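Long-range contacts in catechol 2,3-dioxygenase (PDB 3HPV), which probably catalyses the iron(II)-dependent extradiol cleavage of catechol by dioxygen to 2-hydroxy-6-oxohexa-2,4-dienoate: residues H216-L221 and R265-M270; V241-T246 and T255-D260. All coordinates share one frame; numbering follows the deposited sequence.

Contact 1 (H216-L221 and R265-M270). With FE2 (Fe (II) ion), chain E.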
loop_
_atom_site.group_PDB
_atom_site.type_symbol
_atom_site.label_atom_id
_atom_site.label_comp_id
_atom_site.label_asym_id
_atom_site.label_seq_id
_atom_site.Cartn_x
_atom_site.Cartn_y
_atom_site.Cartn_z
ATOM N N HIS A 216 -11.957 19.763 -14.161
ATOM C CA HIS A 216 -11.468 18.412 -14.392
ATOM C C HIS A 216 -12.507 17.342 -14.247
ATOM O O HIS A 216 -13.530 17.525 -13.599
ATOM C CB HIS A 216 -10.317 18.055 -13.438
ATOM C CG HIS A 216 -10.734 17.764 -12.023
ATOM N ND1 HIS A 216 -10.918 18.752 -11.077
ATOM C CD2 HIS A 216 -10.925 16.586 -11.371
ATOM C CE1 HIS A 216 -11.196 18.199 -9.904
ATOM N NE2 HIS A 216 -11.204 16.885 -10.055
ATOM N N CYS A 217 -12.222 16.215 -14.880
ATOM C CA CYS A 217 -13.027 15.025 -14.745
ATOM C C CYS A 217 -12.137 14.142 -13.850
ATOM O O CYS A 217 -10.886 14.262 -13.851
ATOM C CB CYS A 217 -13.290 14.376 -16.103
ATOM S SG CYS A 217 -14.574 15.275 -17.079
ATOM N N SER A 218 -12.764 13.259 -13.087
ATOM C CA SER A 218 -12.013 12.430 -12.168
ATOM C C SER A 218 -12.313 10.952 -12.250
ATOM O O SER A 218 -13.464 10.545 -12.428
ATOM C CB SER A 218 -12.261 12.921 -10.727
ATOM O OG SER A 218 -11.691 12.041 -9.774
ATOM N N PHE A 219 -11.257 10.155 -12.094
ATOM C CA PHE A 219 -11.364 8.703 -12.119
ATOM C C PHE A 219 -10.727 8.094 -10.863
ATOM O O PHE A 219 -9.617 8.467 -10.453
ATOM C CB PHE A 219 -10.689 8.136 -13.366
ATOM C CG PHE A 219 -11.090 8.817 -14.642
ATOM C CD1 PHE A 219 -10.452 9.987 -15.050
ATOM C CD2 PHE A 219 -12.108 8.293 -15.434
ATOM C CE1 PHE A 219 -10.828 10.637 -16.238
ATOM C CE2 PHE A 219 -12.501 8.935 -16.631
ATOM C CZ PHE A 219 -11.856 10.112 -17.027
ATOM N N LEU A 220 -11.456 7.152 -10.279
ATOM C CA LEU A 220 -11.076 6.444 -9.064
ATOM C C LEU A 220 -10.125 5.264 -9.292
ATOM O O LEU A 220 -10.341 4.463 -10.190
ATOM C CB LEU A 220 -12.337 5.933 -8.365
ATOM C CG LEU A 220 -12.117 5.226 -7.025
ATOM C CD1 LEU A 220 -11.651 6.277 -6.019
ATOM C CD2 LEU A 220 -13.408 4.572 -6.531
ATOM N N LEU A 221 -9.074 5.180 -8.476
ATOM C CA LEU A 221 -8.097 4.089 -8.541
ATOM C C LEU A 221 -8.292 3.211 -7.308
ATOM O O LEU A 221 -8.822 3.683 -6.309
ATOM C CB LEU A 221 -6.660 4.633 -8.566
ATOM C CG LEU A 221 -6.202 5.227 -9.904
ATOM C CD1 LEU A 221 -6.985 6.486 -10.194
ATOM C CD2 LEU A 221 -4.707 5.529 -9.857
ATOM N N ARG A 265 -7.869 18.867 -18.201
ATOM C CA ARG A 265 -7.331 18.307 -16.971
ATOM C C ARG A 265 -8.166 17.130 -16.517
ATOM O O ARG A 265 -9.401 17.137 -16.659
ATOM C CB ARG A 265 -7.345 19.331 -15.837
ATOM C CG ARG A 265 -7.182 18.665 -14.494
ATOM C CD ARG A 265 -7.187 19.616 -13.337
ATOM N NE ARG A 265 -6.163 20.650 -13.457
ATOM C CZ ARG A 265 -6.410 21.878 -13.901
ATOM N NH1 ARG A 265 -7.650 22.215 -14.264
ATOM N NH2 ARG A 265 -5.427 22.765 -13.975
ATOM N N PHE A 266 -7.498 16.117 -15.984
ATOM C CA PHE A 266 -8.194 14.959 -15.423
ATOM C C PHE A 266 -7.575 14.590 -14.082
ATOM O O PHE A 266 -6.499 15.067 -13.739
ATOM C CB PHE A 266 -8.215 13.763 -16.399
ATOM C CG PHE A 266 -6.870 13.179 -16.710
ATOM C CD1 PHE A 266 -6.398 12.063 -16.005
ATOM C CD2 PHE A 266 -6.081 13.726 -17.719
ATOM C CE1 PHE A 266 -5.140 11.498 -16.302
ATOM C CE2 PHE A 266 -4.827 13.176 -18.029
ATOM C CZ PHE A 266 -4.351 12.057 -17.321
ATOM N N GLU A 267 -8.272 13.772 -13.302
ATOM C CA GLU A 267 -7.770 13.376 -11.988
ATOM C C GLU A 267 -7.823 11.888 -11.751
ATOM O O GLU A 267 -8.813 11.238 -12.068
ATOM C CB GLU A 267 -8.554 14.083 -10.875
ATOM C CG GLU A 267 -8.653 13.298 -9.581
ATOM C CD GLU A 267 -9.379 14.057 -8.462
ATOM O OE1 GLU A 267 -10.597 14.320 -8.603
ATOM O OE2 GLU A 267 -8.732 14.395 -7.441
ATOM N N THR A 268 -6.726 11.351 -11.222
ATOM C CA THR A 268 -6.651 9.948 -10.860
ATOM C C THR A 268 -6.455 10.025 -9.337
ATOM O O THR A 268 -5.509 10.637 -8.877
ATOM C CB THR A 268 -5.445 9.236 -11.541
ATOM O OG1 THR A 268 -4.214 9.817 -11.093
ATOM C CG2 THR A 268 -5.527 9.370 -13.062
ATOM N N PHE A 269 -7.366 9.446 -8.559
ATOM C CA PHE A 269 -7.248 9.486 -7.101
ATOM C C PHE A 269 -7.868 8.265 -6.419
ATOM O O PHE A 269 -8.486 7.419 -7.076
ATOM C CB PHE A 269 -7.966 10.706 -6.544
ATOM C CG PHE A 269 -9.456 10.500 -6.375
ATOM C CD1 PHE A 269 -10.284 10.360 -7.478
ATOM C CD2 PHE A 269 -10.020 10.416 -5.100
ATOM C CE1 PHE A 269 -11.668 10.139 -7.321
ATOM C CE2 PHE A 269 -11.393 10.196 -4.920
ATOM C CZ PHE A 269 -12.228 10.058 -6.037
ATOM N N MET A 270 -7.696 8.188 -5.094
ATOM C CA MET A 270 -8.312 7.133 -4.295
ATOM C C MET A 270 -8.475 7.668 -2.883
ATOM O O MET A 270 -7.881 8.674 -2.526
ATOM C CB MET A 270 -7.487 5.839 -4.313
ATOM C CG MET A 270 -6.205 5.875 -3.517
ATOM S SD MET A 270 -6.463 5.516 -1.761
ATOM C CE MET A 270 -7.780 4.129 -1.864
HETATM FE FE FE2 E . -11.764 15.833 -7.942
#

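Contact 2 (V241-T246 and T255-D260)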
loop_
_atom_site.group_PDB
_atom_site.type_symbol
_atom_site.label_atom_id
_atom_site.label_comp_id
_atom_site.label_asym_id
_atom_site.label_seq_id
_atom_site.Cartn_x
_atom_site.Cartn_y
_atom_site.Cartn_z
ATOM N N VAL A 241 1.912 16.811 -16.102
ATOM C CA VAL A 241 1.289 16.734 -14.786
ATOM C C VAL A 241 1.082 18.112 -14.203
ATOM O O VAL A 241 1.975 18.963 -14.250
ATOM C CB VAL A 241 2.163 15.892 -13.797
ATOM C CG1 VAL A 241 1.563 15.911 -12.383
ATOM C CG2 VAL A 241 2.249 14.448 -14.298
ATOM N N ASP A 242 -0.100 18.335 -13.650
ATOM C CA ASP A 242 -0.422 19.622 -13.044
ATOM C C ASP A 242 0.188 19.652 -11.650
ATOM O O ASP A 242 1.049 20.469 -11.343
ATOM C CB ASP A 242 -1.954 19.789 -12.972
ATOM C CG ASP A 242 -2.391 21.183 -12.523
ATOM O OD1 ASP A 242 -1.538 21.990 -12.107
ATOM O OD2 ASP A 242 -3.612 21.463 -12.578
ATOM N N ILE A 243 -0.266 18.745 -10.803
ATOM C CA ILE A 243 0.228 18.678 -9.438
ATOM C C ILE A 243 0.287 17.209 -9.023
ATOM O O ILE A 243 -0.738 16.546 -8.887
ATOM C CB ILE A 243 -0.670 19.547 -8.499
ATOM C CG1 ILE A 243 -0.137 19.531 -7.072
ATOM C CG2 ILE A 243 -2.113 19.094 -8.570
ATOM C CD1 ILE A 243 -0.572 20.769 -6.290
ATOM N N GLY A 244 1.528 16.727 -8.900
ATOM C CA GLY A 244 1.857 15.350 -8.556
ATOM C C GLY A 244 1.087 14.757 -7.408
ATOM O O GLY A 244 0.347 15.470 -6.722
ATOM N N PRO A 245 1.266 13.450 -7.156
ATOM C CA PRO A 245 0.566 12.750 -6.070
ATOM C C PRO A 245 0.618 13.568 -4.790
ATOM O O PRO A 245 1.688 14.052 -4.393
ATOM C CB PRO A 245 1.323 11.425 -5.970
ATOM C CG PRO A 245 2.713 11.816 -6.407
ATOM C CD PRO A 245 2.444 12.682 -7.595
ATOM N N THR A 246 -0.538 13.738 -4.157
ATOM C CA THR A 246 -0.596 14.521 -2.941
ATOM C C THR A 246 -1.883 14.351 -2.156
ATOM O O THR A 246 -2.895 13.896 -2.692
ATOM C CB THR A 246 -0.439 16.015 -3.258
ATOM O OG1 THR A 246 -0.222 16.732 -2.041
ATOM C CG2 THR A 246 -1.703 16.559 -3.940
ATOM N N THR A 255 -4.399 12.262 -4.618
ATOM C CA THR A 255 -4.556 12.452 -6.051
ATOM C C THR A 255 -3.448 13.075 -6.924
ATOM O O THR A 255 -2.471 13.644 -6.435
ATOM C CB THR A 255 -5.830 13.301 -6.230
ATOM O OG1 THR A 255 -6.028 13.635 -7.603
ATOM C CG2 THR A 255 -5.698 14.571 -5.427
ATOM N N ILE A 256 -3.649 12.957 -8.234
ATOM C CA ILE A 256 -2.774 13.526 -9.260
ATOM C C ILE A 256 -3.643 14.270 -10.279
ATOM O O ILE A 256 -4.595 13.700 -10.803
ATOM C CB ILE A 256 -2.024 12.440 -10.060
ATOM C CG1 ILE A 256 -1.089 11.668 -9.144
ATOM C CG2 ILE A 256 -1.233 13.078 -11.209
ATOM C CD1 ILE A 256 -0.291 10.648 -9.870
ATOM N N TYR A 257 -3.337 15.533 -10.538
ATOM C CA TYR A 257 -4.055 16.304 -11.550
ATOM C C TYR A 257 -3.149 16.333 -12.773
ATOM O O TYR A 257 -2.033 16.815 -12.711
ATOM C CB TYR A 257 -4.307 17.745 -11.092
ATOM C CG TYR A 257 -5.474 17.921 -10.146
ATOM C CD1 TYR A 257 -6.100 16.819 -9.556
ATOM C CD2 TYR A 257 -5.939 19.189 -9.824
ATOM C CE1 TYR A 257 -7.155 16.986 -8.665
ATOM C CE2 TYR A 257 -6.997 19.369 -8.941
ATOM C CZ TYR A 257 -7.598 18.263 -8.364
ATOM O OH TYR A 257 -8.628 18.440 -7.481
ATOM N N ALA A 258 -3.614 15.806 -13.893
ATOM C CA ALA A 258 -2.777 15.803 -15.084
ATOM C C ALA A 258 -3.535 16.353 -16.268
ATOM O O ALA A 258 -4.750 16.543 -16.212
ATOM C CB ALA A 258 -2.264 14.379 -15.383
ATOM N N TRP A 259 -2.816 16.606 -17.346
ATOM C CA TRP A 259 -3.454 17.160 -18.512
ATOM C C TRP A 259 -3.548 16.242 -19.714
ATOM O O TRP A 259 -2.705 15.382 -19.960
ATOM C CB TRP A 259 -2.767 18.474 -18.925
ATOM C CG TRP A 259 -3.198 19.697 -18.143
ATOM C CD1 TRP A 259 -4.440 20.281 -18.132
ATOM C CD2 TRP A 259 -2.388 20.474 -17.260
ATOM N NE1 TRP A 259 -4.443 21.376 -17.290
ATOM C CE2 TRP A 259 -3.197 21.512 -16.745
ATOM C CE3 TRP A 259 -1.052 20.395 -16.851
ATOM C CZ2 TRP A 259 -2.714 22.457 -15.841
ATOM C CZ3 TRP A 259 -0.571 21.340 -15.948
ATOM C CH2 TRP A 259 -1.399 22.355 -15.455
ATOM N N ASP A 260 -4.614 16.489 -20.454
ATOM C CA ASP A 260 -5.004 15.826 -21.687
ATOM C C ASP A 260 -4.056 16.332 -22.784
ATOM O O ASP A 260 -3.389 17.356 -22.610
ATOM C CB ASP A 260 -6.407 16.340 -22.025
ATOM C CG ASP A 260 -7.187 15.409 -22.873
ATOM O OD1 ASP A 260 -8.306 15.797 -23.272
ATOM O OD2 ASP A 260 -6.692 14.289 -23.128
#

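Contact 1 (H216-L221 and R265-M270)
Glu267 OE1 and His216 NE2 meet at the iron(II) ion, which the carboxylate oxygen binds at 2.0 Å from FE and the imidazole nitrogen at 2.4 Å from FE. The imidazole and carboxylate planes stand 84° apart, with OE1 at the edge of the ring. Ser218, whose OG lies anti to the backbone N (chi1 172°), donates from that oxygen to Glu267 OE1 over 2.8 Å, approaching from above the carboxylate plane. OE1 is thus held by metal and hydroxyl together, while Glu267 OE2 is taken by Thr255; this grip should fix the rotation of the carboxylate. His154, on neighbouring strand 151-159, adds the third protein ligand and completes the two-histidine, one-carboxylate facial triad of the extradiol dioxygenases, built here on three adjacent strands of a vicinal-oxygen-chelate fold, the two that carry His216 and Glu267 running parallel. The backbones are joined by alternating bonds, among them Phe219 N to Glu267 O at 2.7 Å, and only the one from Cys217 N to Arg265 O is weak. Packing is tight on the face away from the metal, where Leu221 CD1 presses on Thr268 CB at 3.4 Å, and Phe219 brings the edge of its ring to Phe266 CB, the two side chains crossing at about a right angle. Helix 224-236 covers Phe266 and Thr268 there. Looser ground lies toward the partly exposed Leu220 and Met270. Leu220 CD1 sits over one face of the Phe269 ring, 4.1 Å from its centroid, in a CH-pi contact offset toward the rim, and the same leucine packs on His274 of a neighbouring subunit. Met270, bent at chi2 and chi3, leads its sulfur away from strand 216-220 and leaves its CB against Leu221 O.

Contact 2 (V241-T246 and T255-D260)
Tyr257 O is gripped by two successive amides of the facing segment, Asp242 N at 2.6 Å and Ile243 N at 3.2 Å. The first donor is tilted 19° from the carbonyl plane, whereas the second lies in that plane, on a lone pair. Tyr257 N returns a bond to Ile243 O, so that Ile243 and Tyr257 form a hydrogen-bonded antiparallel pair next to the extra residue. That residue, Asp242, turns toward strand 255-259 and places CB over one face of the Trp259 six-membered ring, 3.8 Å from its centroid. With CG anti to the backbone N (chi1 -172°), its carboxylate runs out over the CZ2-CH2 side of the same ring, the two planes only 19° apart and Asp242 CG 3.3 Å from Trp259 CH2. Salt bridges to Arg265 through OD2 and to Arg298 through OD1 hold both carboxylate oxygens and probably stabilise the negative charge laid against the ring. Ile243 and Tyr257 lie side by side, the branch methyl CG2 of the isoleucine resting on Tyr257 CB at 3.6 Å. Farther out, the phenol OH of Tyr257 is hydrogen-bonded to Asp294, and the tyrosine ring meets that of His216 close to the iron. Across the sheet, Ile256 faces Pro245 and Val241: its CG1 packs alongside the proline ring, 4.0 Å from Pro245 CD, while CG2 meets Val241 CG1. Past the proline the register has slipped again, and Thr246 and Thr255 pair through both of their backbone bonds, with Thr255 OG1 directed to Glu267, a ligand of the iron. Two donors on one carbonyl, with Asp242 and Ile243 both opposite Tyr257, make a classic beta bulge, here in the hairpin at an edge of the mixed sheet that carries the metal site.

From the N terminus, the chain first completes the other mixed sheet and then enters the iron-binding one at strand 151-159, reaching 216-221 before helix 224-236. It returns to the sheet at 241-246 and turns back in a short hairpin, so that contact 2 closes the smaller loop at 255-260. The next strand, 265-270, comes back against 216-221 and closes the larger loop as contact 1, which encloses contact 2 without crossing it. Strands 254-259 and 265-270 are neighbours, with a probable hydrogen bond between Phe266 N and Ala258 O (2.8 Å). Glu267 OE2 also packs on Tyr257 CE1 at 3.3 Å, tying the hairpin to the strands that bind iron.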